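Local coordinates for protein lipoxygenase (Cyanothece sp., PDB 5EK8) that probably adds molecular oxygen to polyunsaturated fatty acids at a non-haem iron centre, acting as a 9R-lipoxygenase, at residues K284-D289 with D317-H322; L290-A295 with T310-Y315; L589-G594 with P602-D607. One frame throughout, in Å; residues are numbered along the deposited sequence.

Contact 1. Residues K284-D289 with D317-H322. With NA (sodium ion), chain C.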
ATOM      1  N   LYS A 284       2.973  15.433  20.461  1.00 42.62           N
ATOM      2  CA  LYS A 284       1.580  15.840  20.334  1.00 41.18           C
ATOM      3  C   LYS A 284       1.506  17.178  19.616  1.00 49.00           C
ATOM      4  O   LYS A 284       2.368  18.034  19.823  1.00 49.93           O
ATOM      5  CB  LYS A 284       0.917  15.941  21.712  1.00 35.13           C
ATOM      6  CG  LYS A 284      -0.587  16.120  21.663  1.00 37.84           C
ATOM      7  CD  LYS A 284      -1.218  16.055  23.043  1.00 36.39           C
ATOM      8  CE  LYS A 284      -0.920  17.301  23.849  1.00 42.09           C
ATOM      9  NZ  LYS A 284      -1.427  18.532  23.194  1.00 44.81           N
ATOM     10  N   ASP A 285       0.487  17.363  18.774  1.00 47.13           N
ATOM     11  CA  ASP A 285       0.249  18.675  18.176  1.00 43.88           C
ATOM     12  C   ASP A 285      -0.437  19.556  19.211  1.00 42.04           C
ATOM     13  O   ASP A 285      -0.758  19.098  20.305  1.00 45.23           O
ATOM     14  CB  ASP A 285      -0.572  18.582  16.871  1.00 48.44           C
ATOM     15  CG  ASP A 285      -2.009  18.078  17.079  1.00 49.05           C
ATOM     16  OD1 ASP A 285      -2.374  17.070  16.433  1.00 48.52           O
ATOM     17  OD2 ASP A 285      -2.788  18.697  17.836  1.00 44.34           O
ATOM     18  N   THR A 286      -0.657  20.820  18.874  1.00 43.32           N
ATOM     19  CA  THR A 286      -1.205  21.762  19.842  1.00 52.03           C
ATOM     20  C   THR A 286      -2.729  21.694  19.976  1.00 57.83           C
ATOM     21  O   THR A 286      -3.280  22.124  20.989  1.00 61.61           O
ATOM     22  CB  THR A 286      -0.817  23.204  19.486  1.00 55.10           C
ATOM     23  OG1 THR A 286      -1.315  23.521  18.181  1.00 60.96           O
ATOM     24  CG2 THR A 286       0.693  23.366  19.507  1.00 49.01           C
ATOM     25  N   GLU A 287      -3.408  21.154  18.969  1.00 57.92           N
ATOM     26  CA  GLU A 287      -4.870  21.174  18.951  1.00 58.64           C
ATOM     27  C   GLU A 287      -5.500  20.013  19.726  1.00 55.56           C
ATOM     28  O   GLU A 287      -6.365  20.220  20.578  1.00 56.64           O
ATOM     29  CB  GLU A 287      -5.393  21.160  17.507  1.00 63.56           C
ATOM     30  CG  GLU A 287      -4.888  22.295  16.625  1.00 64.85           C
ATOM     31  CD  GLU A 287      -3.634  21.925  15.841  1.00 64.13           C
ATOM     32  OE1 GLU A 287      -3.609  20.837  15.222  0.75 63.42           O
ATOM     33  OE2 GLU A 287      -2.672  22.724  15.847  1.00 64.07           O
ATOM     34  N   HIS A 288      -5.070  18.791  19.426  1.00 51.18           N
ATOM     35  CA  HIS A 288      -5.749  17.605  19.937  1.00 48.35           C
ATOM     36  C   HIS A 288      -5.175  17.087  21.252  1.00 49.48           C
ATOM     37  O   HIS A 288      -4.060  17.431  21.643  1.00 51.13           O
ATOM     38  CB  HIS A 288      -5.703  16.484  18.895  1.00 47.20           C
ATOM     39  CG  HIS A 288      -6.069  16.926  17.512  1.00 54.41           C
ATOM     40  ND1 HIS A 288      -5.129  17.150  16.532  1.00 57.16           N
ATOM     41  CD2 HIS A 288      -7.273  17.190  16.950  1.00 57.14           C
ATOM     42  CE1 HIS A 288      -5.737  17.531  15.422  1.00 58.27           C
ATOM     43  NE2 HIS A 288      -7.038  17.564  15.649  1.00 57.32           N
ATOM     44  N   ASP A 289      -5.958  16.251  21.924  1.00 48.10           N
ATOM     45  CA  ASP A 289      -5.514  15.574  23.128  1.00 48.92           C
ATOM     46  C   ASP A 289      -4.806  14.273  22.769  1.00 51.87           C
ATOM     47  O   ASP A 289      -4.950  13.767  21.656  1.00 49.32           O
ATOM     48  CB  ASP A 289      -6.697  15.294  24.057  1.00 48.37           C
ATOM     49  CG  ASP A 289      -7.341  16.560  24.583  1.00 53.87           C
ATOM     50  OD1 ASP A 289      -6.696  17.628  24.546  1.00 55.16           O
ATOM     51  OD2 ASP A 289      -8.500  16.482  25.039  1.00 59.20           O
ATOM     52  N   ASP A 317      -0.374  21.158  27.538  1.00 55.01           N
ATOM     53  CA  ASP A 317       1.026  21.585  27.457  1.00 58.44           C
ATOM     54  C   ASP A 317       1.988  20.504  26.964  1.00 52.56           C
ATOM     55  O   ASP A 317       2.905  20.788  26.195  1.00 51.03           O
ATOM     56  CB  ASP A 317       1.507  22.068  28.829  1.00 66.52           C
ATOM     57  CG  ASP A 317       1.276  23.543  29.044  1.00 76.46           C
ATOM     58  OD1 ASP A 317       1.250  23.972  30.218  1.00 81.13           O
ATOM     59  OD2 ASP A 317       1.121  24.273  28.041  1.00 80.03           O
ATOM     60  N   SER A 318       1.784  19.275  27.426  1.00 49.82           N
ATOM     61  CA  SER A 318       2.717  18.179  27.172  1.00 49.13           C
ATOM     62  C   SER A 318       2.855  17.808  25.688  1.00 45.55           C
ATOM     63  O   SER A 318       2.312  16.802  25.227  1.00 41.90           O
ATOM     64  CB  SER A 318       2.290  16.956  27.987  1.00 50.49           C
ATOM     65  OG  SER A 318       2.388  17.232  29.375  1.00 53.49           O
ATOM     66  N   LEU A 319       3.618  18.616  24.959  1.00 47.82           N
ATOM     67  CA  LEU A 319       3.800  18.417  23.527  1.00 46.80           C
ATOM     68  C   LEU A 319       4.881  17.395  23.223  1.00 42.62           C
ATOM     69  O   LEU A 319       4.628  16.378  22.575  1.00 38.28           O
ATOM     70  CB  LEU A 319       4.149  19.742  22.849  1.00 46.69           C
ATOM     71  CG  LEU A 319       3.155  20.883  23.035  1.00 46.73           C
ATOM     72  CD1 LEU A 319       3.590  22.092  22.224  1.00 35.04           C
ATOM     73  CD2 LEU A 319       1.750  20.424  22.644  1.00 48.35           C
ATOM     74  N   ALA A 320       6.091  17.682  23.695  1.00 45.06           N
ATOM     75  CA  ALA A 320       7.258  16.844  23.429  1.00 40.99           C
ATOM     76  C   ALA A 320       7.094  15.431  23.985  1.00 36.18           C
ATOM     77  O   ALA A 320       6.384  15.233  24.970  1.00 36.04           O
ATOM     78  CB  ALA A 320       8.501  17.499  24.012  1.00 42.46           C
ATOM     79  N   PRO A 321       7.741  14.441  23.345  1.00 35.75           N
ATOM     80  CA  PRO A 321       7.732  13.075  23.881  1.00 35.37           C
ATOM     81  C   PRO A 321       8.210  13.027  25.327  1.00 34.75           C
ATOM     82  O   PRO A 321       9.126  13.766  25.691  1.00 39.16           O
ATOM     83  CB  PRO A 321       8.701  12.331  22.959  1.00 36.48           C
ATOM     84  CG  PRO A 321       8.653  13.084  21.682  1.00 29.76           C
ATOM     85  CD  PRO A 321       8.445  14.521  22.054  1.00 38.38           C
ATOM     86  N   HIS A 322       7.565  12.185  26.133  1.00 35.92           N
ATOM     87  CA  HIS A 322       7.918  11.964  27.541  1.00 38.95           C
ATOM     88  C   HIS A 322       7.661  13.185  28.424  1.00 37.42           C
ATOM     89  O   HIS A 322       8.200  13.294  29.526  1.00 42.04           O
ATOM     90  CB  HIS A 322       9.378  11.514  27.658  1.00 39.62           C
ATOM     91  CG  HIS A 322       9.766  10.509  26.623  1.00 30.56           C
ATOM     92  ND1 HIS A 322       9.253   9.228  26.603  1.00 34.50           N
ATOM     93  CD2 HIS A 322      10.583  10.604  25.549  1.00 37.40           C
ATOM     94  CE1 HIS A 322       9.750   8.576  25.569  1.00 39.03           C
ATOM     95  NE2 HIS A 322      10.564   9.385  24.916  1.00 39.81           N
TER
HETATM   96 NA    NA C 702      -1.931  16.941  13.933  1.00 38.93          NA
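Ser-318 meets Lys-284 through its backbone: the carbonyl O lies 3.5 Å from Lys-284 CE, against the aliphatic part of the lysine, while its hydroxyl OG turns to the carbonyl of Pro-324. Ser-318 is also the centre of an inverse gamma turn, and this bend leads the chain into Leu-319, which carries most of the rest of the contact. The carbonyl O of Leu-319 receives the backbone N of Lys-284 at 2.8 Å, with an N-H...O angle of 154°, the one hydrogen bond that joins the two segments. The Leu-319 side chain crosses that of Lys-284 at about a right angle. Its CD2 sits 3.7 Å from Lys-284 NZ and 3.7 Å from Asp-285 O, and CD1 reaches the methyl CG2 of Thr-286. The lysine leaves its backbone with CG anti to the backbone N (chi1 -170°), then bends at chi3 and chi4, which brings NZ back over its own loop. There NZ donates to Asp-285 O at 3.0 Å and to His-288 O at 3.2 Å, each nearly along the C=O axis, and to Pro-316 O as well. An alanine here would probably leave these three carbonyls without their shared ammonium donor and open a gap beside Leu-319 CD2.

The loop so held is an Asx motif: Asp-285 OD2 accepts from the backbone N of His-288, three residues on. The other carboxylate oxygen, OD1, binds the sodium ion at 2.5 Å, a site completed by the carbonyls of Val-414, Gly-417 and Leu-419. OD1 also takes the ND1 proton of His-288 on its syn side, at 2.8 Å and in the plane of the imidazole, whose NE2 goes on to Glu-610.

Contact 2. Residues L290-A295 with T310-Y315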
ATOM      1  N   LEU A 290      -4.045  13.738  23.722  1.00 53.13           N
ATOM      2  CA  LEU A 290      -3.385  12.444  23.562  1.00 51.91           C
ATOM      3  C   LEU A 290      -3.690  11.550  24.753  1.00 50.02           C
ATOM      4  O   LEU A 290      -3.569  11.978  25.901  1.00 50.33           O
ATOM      5  CB  LEU A 290      -1.873  12.613  23.422  1.00 56.61           C
ATOM      6  CG  LEU A 290      -1.211  12.216  22.104  1.00 57.28           C
ATOM      7  CD1 LEU A 290       0.300  12.165  22.282  1.00 55.46           C
ATOM      8  CD2 LEU A 290      -1.746  10.888  21.606  1.00 55.85           C
ATOM      9  N   HIS A 291      -4.077  10.306  24.487  1.00 47.21           N
ATOM     10  CA  HIS A 291      -4.438   9.399  25.570  1.00 50.14           C
ATOM     11  C   HIS A 291      -3.704   8.062  25.520  1.00 52.68           C
ATOM     12  O   HIS A 291      -3.837   7.294  24.565  1.00 54.46           O
ATOM     13  CB  HIS A 291      -5.947   9.147  25.567  1.00 47.88           C
ATOM     14  CG  HIS A 291      -6.767  10.399  25.572  1.00 51.89           C
ATOM     15  ND1 HIS A 291      -6.969  11.153  26.709  1.00 50.20           N
ATOM     16  CD2 HIS A 291      -7.433  11.032  24.577  1.00 48.67           C
ATOM     17  CE1 HIS A 291      -7.724  12.196  26.413  1.00 48.77           C
ATOM     18  NE2 HIS A 291      -8.014  12.150  25.126  1.00 48.50           N
ATOM     19  N   ASN A 292      -2.923   7.795  26.558  1.00 50.19           N
ATOM     20  CA  ASN A 292      -2.425   6.453  26.794  1.00 51.53           C
ATOM     21  C   ASN A 292      -3.585   5.610  27.298  1.00 50.65           C
ATOM     22  O   ASN A 292      -3.940   5.669  28.475  1.00 53.33           O
ATOM     23  CB  ASN A 292      -1.271   6.450  27.799  1.00 54.47           C
ATOM     24  CG  ASN A 292      -0.030   7.145  27.274  1.00 53.12           C
ATOM     25  OD1 ASN A 292       0.153   7.300  26.068  1.00 56.47           O
ATOM     26  ND2 ASN A 292       0.833   7.565  28.183  1.00 51.08           N
ATOM     27  N   VAL A 293      -4.199   4.848  26.399  1.00 51.56           N
ATOM     28  CA  VAL A 293      -5.377   4.072  26.768  1.00 46.79           C
ATOM     29  C   VAL A 293      -5.100   2.581  26.720  1.00 46.12           C
ATOM     30  O   VAL A 293      -4.473   2.074  25.788  1.00 46.90           O
ATOM     31  CB  VAL A 293      -6.588   4.391  25.863  1.00 48.18           C
ATOM     32  CG1 VAL A 293      -7.084   5.785  26.135  1.00 55.53           C
ATOM     33  CG2 VAL A 293      -6.232   4.237  24.398  1.00 47.20           C
ATOM     34  N   GLU A 294      -5.561   1.880  27.746  1.00 45.66           N
ATOM     35  CA  GLU A 294      -5.376   0.442  27.801  1.00 44.57           C
ATOM     36  C   GLU A 294      -6.705  -0.230  28.100  1.00 46.19           C
ATOM     37  O   GLU A 294      -7.358   0.084  29.095  1.00 50.45           O
ATOM     38  CB  GLU A 294      -4.321   0.077  28.847  1.00 44.64           C
ATOM     39  CG  GLU A 294      -2.982   0.763  28.607  1.00 47.14           C
ATOM     40  CD  GLU A 294      -1.863   0.208  29.466  1.00 48.21           C
ATOM     41  OE1 GLU A 294      -1.650   0.737  30.582  1.00 45.06           O
ATOM     42  OE2 GLU A 294      -1.194  -0.752  29.019  1.00 48.37           O
ATOM     43  N   ALA A 295      -7.118  -1.140  27.226  1.00 44.60           N
ATOM     44  CA  ALA A 295      -8.394  -1.823  27.412  1.00 45.20           C
ATOM     45  C   ALA A 295      -8.159  -3.249  27.864  1.00 50.77           C
ATOM     46  O   ALA A 295      -7.372  -3.967  27.273  1.00 56.13           O
ATOM     47  CB  ALA A 295      -9.217  -1.800  26.133  1.00 39.44           C
ATOM     48  N   THR A 310      -8.364   1.919  31.095  1.00 45.15           N
ATOM     49  CA  THR A 310      -7.627   2.943  31.803  1.00 43.06           C
ATOM     50  C   THR A 310      -7.191   4.013  30.817  1.00 42.26           C
ATOM     51  O   THR A 310      -6.827   3.717  29.668  1.00 37.87           O
ATOM     52  CB  THR A 310      -6.407   2.368  32.536  1.00 42.58           C
ATOM     53  OG1 THR A 310      -5.367   2.081  31.590  1.00 45.27           O
ATOM     54  CG2 THR A 310      -6.796   1.104  33.277  1.00 37.13           C
ATOM     55  N   ILE A 311      -7.249   5.258  31.271  1.00 43.61           N
ATOM     56  CA  ILE A 311      -6.886   6.385  30.427  1.00 45.28           C
ATOM     57  C   ILE A 311      -5.922   7.318  31.153  1.00 48.58           C
ATOM     58  O   ILE A 311      -6.222   7.830  32.230  1.00 46.15           O
ATOM     59  CB  ILE A 311      -8.126   7.189  29.980  1.00 40.25           C
ATOM     60  CG1 ILE A 311      -9.079   6.314  29.163  1.00 43.48           C
ATOM     61  CG2 ILE A 311      -7.705   8.404  29.169  1.00 39.05           C
ATOM     62  CD1 ILE A 311     -10.362   7.027  28.749  1.00 44.83           C
ATOM     63  N   GLN A 312      -4.758   7.533  30.556  1.00 46.10           N
ATOM     64  CA  GLN A 312      -3.796   8.465  31.123  1.00 47.31           C
ATOM     65  C   GLN A 312      -3.425   9.513  30.080  1.00 47.61           C
ATOM     66  O   GLN A 312      -2.798   9.199  29.073  1.00 47.01           O
ATOM     67  CB  GLN A 312      -2.560   7.723  31.624  1.00 45.55           C
ATOM     68  CG  GLN A 312      -1.645   8.584  32.449  1.00 46.05           C
ATOM     69  CD  GLN A 312      -0.501   7.813  33.048  1.00 44.31           C
ATOM     70  OE1 GLN A 312      -0.064   8.116  34.151  1.00 39.34           O
ATOM     71  NE2 GLN A 312      -0.010   6.806  32.328  1.00 30.52           N
ATOM     72  N   SER A 313      -3.813  10.759  30.322  1.00 49.20           N
ATOM     73  CA  SER A 313      -3.747  11.774  29.276  1.00 48.04           C
ATOM     74  C   SER A 313      -2.605  12.771  29.450  1.00 47.17           C
ATOM     75  O   SER A 313      -2.202  13.098  30.566  1.00 49.37           O
ATOM     76  CB  SER A 313      -5.077  12.530  29.203  1.00 46.18           C
ATOM     77  OG  SER A 313      -6.157  11.635  29.006  1.00 45.49           O
ATOM     78  N   ARG A 314      -2.090  13.241  28.319  1.00 39.86           N
ATOM     79  CA  ARG A 314      -1.171  14.363  28.287  1.00 39.58           C
ATOM     80  C   ARG A 314      -1.886  15.627  28.727  1.00 46.28           C
ATOM     81  O   ARG A 314      -3.069  15.804  28.430  1.00 53.45           O
ATOM     82  CB  ARG A 314      -0.609  14.553  26.878  1.00 40.38           C
ATOM     83  CG  ARG A 314       0.065  13.319  26.319  1.00 45.74           C
ATOM     84  CD  ARG A 314       1.548  13.312  26.635  1.00 44.55           C
ATOM     85  NE  ARG A 314       2.316  13.993  25.603  1.00 45.23           N
ATOM     86  CZ  ARG A 314       2.999  13.371  24.651  1.00 46.37           C
ATOM     87  NH1 ARG A 314       3.027  12.041  24.610  1.00 41.26           N
ATOM     88  NH2 ARG A 314       3.661  14.084  23.749  1.00 48.92           N
ATOM     89  N   TYR A 315      -1.183  16.499  29.442  1.00 48.59           N
ATOM     90  CA  TYR A 315      -1.673  17.857  29.635  1.00 49.84           C
ATOM     91  C   TYR A 315      -1.703  18.501  28.256  1.00 50.64           C
ATOM     92  O   TYR A 315      -0.996  18.048  27.351  1.00 53.94           O
ATOM     93  CB  TYR A 315      -0.784  18.652  30.598  1.00 51.11           C
ATOM     94  CG  TYR A 315      -0.817  18.157  32.027  1.00 53.27           C
ATOM     95  CD1 TYR A 315      -1.709  18.691  32.949  1.00 53.02           C
ATOM     96  CD2 TYR A 315       0.047  17.155  32.456  1.00 53.73           C
ATOM     97  CE1 TYR A 315      -1.744  18.239  34.257  1.00 53.97           C
ATOM     98  CE2 TYR A 315       0.020  16.697  33.764  1.00 51.98           C
ATOM     99  CZ  TYR A 315      -0.877  17.243  34.659  1.00 53.38           C
ATOM    100  OH  TYR A 315      -0.912  16.791  35.960  1.00 52.47           O
TER
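His-291 and Ser-313 face each other as a non-hydrogen-bonded pair, and ND1 meets Ser-313 OG at the imidazole edge. Either atom could be the donor, and the modelled 2.5 Å between ND1 and OG is doubtfully short. His-291 NE2 is satisfied by Ser-595 OG. On the same face, Val-293 CG1 packs alongside Ile-311 CG1 at 3.7 Å. The backbone polar groups pair two by two: Asn-292 and Gln-312 exchange N-H...O bonds, as do Glu-294 and Thr-310, all four 2.9 Å from N to O. Beyond the strand ends, Arg-314 N donates to Leu-290 O at 3.1 Å, and Leu-290 CD1 lies 3.6 Å above one face of the Arg-314 guanidinium, toward its rim; NE of that group donates to Ser-318 O, NH1 to Trp-279 O and NH2 to Tyr-282 O.

On the face of Asn-292 and Glu-294 the polar ends find partners outside the two strands. Asn-292 uses OD1 for Trp-279 N and ND2 for Asp-280 OD2, while the Glu-294 carboxylate holds Ser-276 OG and salt bridges to Lys-274 and Arg-328. The arrangement is a beta hairpin of strands 291-300 and 303-313 within an antiparallel sheet.

Contact 3. Residues L589-G594 with P602-D607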
ATOM      1  N   LEU A 589     -10.074  10.518  14.287  1.00 46.66           N
ATOM      2  CA  LEU A 589      -8.638  10.294  14.403  1.00 43.14           C
ATOM      3  C   LEU A 589      -8.076  10.977  15.641  1.00 41.86           C
ATOM      4  O   LEU A 589      -6.916  10.761  16.002  1.00 49.97           O
ATOM      5  CB  LEU A 589      -7.918  10.785  13.146  1.00 44.94           C
ATOM      6  CG  LEU A 589      -8.218   9.978  11.879  1.00 41.83           C
ATOM      7  CD1 LEU A 589      -7.646  10.663  10.644  1.00 41.49           C
ATOM      8  CD2 LEU A 589      -7.663   8.574  12.008  1.00 40.29           C
ATOM      9  N   ALA A 590      -8.910  11.780  16.300  1.00 33.57           N
ATOM     10  CA  ALA A 590      -8.520  12.480  17.521  1.00 34.37           C
ATOM     11  C   ALA A 590      -9.713  13.138  18.206  1.00 39.84           C
ATOM     12  O   ALA A 590     -10.794  13.241  17.627  1.00 45.07           O
ATOM     13  CB  ALA A 590      -7.453  13.527  17.216  1.00 34.63           C
ATOM     14  N   LEU A 591      -9.503  13.583  19.442  1.00 39.49           N
ATOM     15  CA  LEU A 591     -10.507  14.347  20.177  1.00 38.62           C
ATOM     16  C   LEU A 591      -9.884  15.628  20.733  1.00 44.05           C
ATOM     17  O   LEU A 591      -8.663  15.799  20.697  1.00 44.13           O
ATOM     18  CB  LEU A 591     -11.110  13.508  21.305  1.00 41.56           C
ATOM     19  CG  LEU A 591     -11.849  12.224  20.906  1.00 45.48           C
ATOM     20  CD1 LEU A 591     -12.414  11.520  22.130  1.00 50.04           C
ATOM     21  CD2 LEU A 591     -12.956  12.511  19.909  1.00 36.90           C
ATOM     22  N   ARG A 592     -10.717  16.527  21.250  1.00 46.71           N
ATOM     23  CA  ARG A 592     -10.236  17.834  21.689  1.00 48.15           C
ATOM     24  C   ARG A 592     -10.780  18.250  23.054  1.00 53.09           C
ATOM     25  O   ARG A 592     -11.724  17.654  23.569  1.00 57.30           O
ATOM     26  CB  ARG A 592     -10.597  18.907  20.652  1.00 47.44           C
ATOM     27  CG  ARG A 592     -10.079  18.619  19.252  1.00 51.28           C
ATOM     28  CD  ARG A 592     -10.292  19.783  18.287  1.00 53.33           C
ATOM     29  NE  ARG A 592     -11.696  20.028  17.976  1.00 50.57           N
ATOM     30  CZ  ARG A 592     -12.360  21.115  18.357  1.00 56.84           C
ATOM     31  NH1 ARG A 592     -11.740  22.054  19.059  1.00 61.80           N
ATOM     32  NH2 ARG A 592     -13.639  21.272  18.032  1.00 56.22           N
ATOM     33  N   ASN A 593     -10.154  19.275  23.629  1.00 54.25           N
ATOM     34  CA  ASN A 593     -10.642  19.973  24.820  1.00 51.98           C
ATOM     35  C   ASN A 593     -11.026  19.094  26.008  1.00 48.91           C
ATOM     36  O   ASN A 593     -11.969  19.400  26.733  1.00 39.89           O
ATOM     37  CB  ASN A 593     -11.834  20.844  24.438  1.00 55.65           C
ATOM     38  CG  ASN A 593     -11.468  21.920  23.436  1.00 59.44           C
ATOM     39  OD1 ASN A 593     -12.122  22.074  22.405  1.00 60.29           O
ATOM     40  ND2 ASN A 593     -10.413  22.669  23.734  1.00 60.08           N
ATOM     41  N   GLY A 594     -10.278  18.015  26.216  1.00 52.73           N
ATOM     42  CA  GLY A 594     -10.502  17.145  27.357  1.00 51.37           C
ATOM     43  C   GLY A 594     -11.002  15.779  26.946  1.00 49.20           C
ATOM     44  O   GLY A 594     -10.901  14.819  27.712  1.00 42.81           O
ATOM     45  N   PRO A 602     -19.636  19.284  20.245  1.00 51.20           N
ATOM     46  CA  PRO A 602     -18.828  19.719  19.101  1.00 54.09           C
ATOM     47  C   PRO A 602     -17.430  20.202  19.503  1.00 58.42           C
ATOM     48  O   PRO A 602     -16.545  20.257  18.652  1.00 58.02           O
ATOM     49  CB  PRO A 602     -19.656  20.862  18.508  1.00 50.29           C
ATOM     50  CG  PRO A 602     -20.396  21.419  19.672  1.00 48.23           C
ATOM     51  CD  PRO A 602     -20.718  20.236  20.549  1.00 50.33           C
ATOM     52  N   ASN A 603     -17.244  20.551  20.773  1.00 62.27           N
ATOM     53  CA  ASN A 603     -15.937  20.965  21.279  1.00 64.42           C
ATOM     54  C   ASN A 603     -14.995  19.780  21.452  1.00 58.96           C
ATOM     55  O   ASN A 603     -13.794  19.892  21.225  1.00 59.44           O
ATOM     56  CB  ASN A 603     -16.085  21.707  22.608  1.00 71.48           C
ATOM     57  CG  ASN A 603     -16.703  23.075  22.439  1.00 78.68           C
ATOM     58  OD1 ASN A 603     -17.006  23.494  21.322  1.00 84.25           O
ATOM     59  ND2 ASN A 603     -16.902  23.778  23.547  1.00 80.63           N
ATOM     60  N   ILE A 604     -15.555  18.647  21.863  1.00 56.61           N
ATOM     61  CA  ILE A 604     -14.811  17.398  21.981  1.00 51.87           C
ATOM     62  C   ILE A 604     -14.444  16.852  20.604  1.00 52.01           C
ATOM     63  O   ILE A 604     -13.300  16.485  20.351  1.00 52.44           O
ATOM     64  CB  ILE A 604     -15.629  16.333  22.749  1.00 49.30           C
ATOM     65  CG1 ILE A 604     -15.908  16.795  24.179  1.00 51.00           C
ATOM     66  CG2 ILE A 604     -14.921  14.999  22.747  1.00 51.14           C
ATOM     67  CD1 ILE A 604     -14.733  17.484  24.829  1.00 53.54           C
ATOM     68  N   ALA A 605     -15.433  16.812  19.719  1.00 54.96           N
ATOM     69  CA  ALA A 605     -15.277  16.257  18.378  1.00 51.12           C
ATOM     70  C   ALA A 605     -14.396  17.135  17.476  1.00 50.19           C
ATOM     71  O   ALA A 605     -14.089  18.274  17.831  1.00 52.37           O
ATOM     72  CB  ALA A 605     -16.654  16.060  17.759  1.00 46.65           C
ATOM     73  N   PRO A 606     -13.960  16.593  16.321  1.00 45.05           N
ATOM     74  CA  PRO A 606     -13.251  17.400  15.317  1.00 44.57           C
ATOM     75  C   PRO A 606     -13.994  18.686  14.951  1.00 49.34           C
ATOM     76  O   PRO A 606     -15.223  18.690  14.931  1.00 53.85           O
ATOM     77  CB  PRO A 606     -13.184  16.465  14.106  1.00 41.41           C
ATOM     78  CG  PRO A 606     -13.181  15.100  14.688  1.00 40.58           C
ATOM     79  CD  PRO A 606     -13.974  15.160  15.961  1.00 41.76           C
ATOM     80  N   ASP A 607     -13.269  19.763  14.664  1.00 51.26           N
ATOM     81  CA  ASP A 607     -13.914  20.983  14.203  1.00 52.27           C
ATOM     82  C   ASP A 607     -14.517  20.697  12.817  1.00 56.85           C
ATOM     83  O   ASP A 607     -14.132  19.713  12.179  1.00 58.06           O
ATOM     84  CB  ASP A 607     -12.923  22.166  14.199  1.00 50.35           C
ATOM     85  CG  ASP A 607     -11.766  21.996  13.219  1.00 54.68           C
ATOM     86  OD1 ASP A 607     -10.738  22.688  13.408  1.00 55.38           O
ATOM     87  OD2 ASP A 607     -11.870  21.196  12.265  1.00 55.54           O
TER
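A loop folded back on itself, between helices 577-581 and 608-623, brings Arg-592 against Ile-604 and Ala-605 just ahead of the second helix, whose N-cap is Asp-607. The backbone N of Arg-592 donates to Ile-604 O at 2.7 Å, in the carbonyl plane and on a lone pair. Its side chain bends at chi3 (-68°), which brings NE round to Ala-605 O at 3.0 Å, the acceptor lying 27° out of the guanidinium plane. NH2 shares the same oxygen through a weak bond, so one carbonyl takes two donors of the arginine. Asn-603 O lies 3.4 Å above the centre of the guanidinium, and Asp-607 CB approaches over the opposite face, so the flat group is sandwiched between backbone and side chain. Ile-604 CD1 comes to 3.3 Å from Arg-592 O, and Ile-604 CG2 and Leu-591 CD2 make a looser apolar contact at 4.3 Å. Asp-607 OD2 caps the N of Glu-610 in helix 608-623. Leu-591 rests on Arg-344 and Ile-345 of helix 337-377, and Ala-605 on Arg-344.

Contact 2 is nested within the chain loop that contact 1 closes, and contact 3 follows some 270 residues later. All three gather about 29 to 30 Å from the centre of the chain, their own centres 13 to 15 Å apart. The 284-289 loop is the joint: Lys-284 packs on Leu-290 at the start of the hairpin, while Asp-289 probably bonds through OD2 to Gly-594 N and through N to Leu-591 O. Contacts 2 and 3 do not touch, yet both lean on helix 337-377, which also supplies the iron ligands His-359 and His-364. The hairpin and the loop of contact 3 thus share that helix, while the 284-289 loop, with its sodium ligand Asp-285, joins them, away from the iron itself.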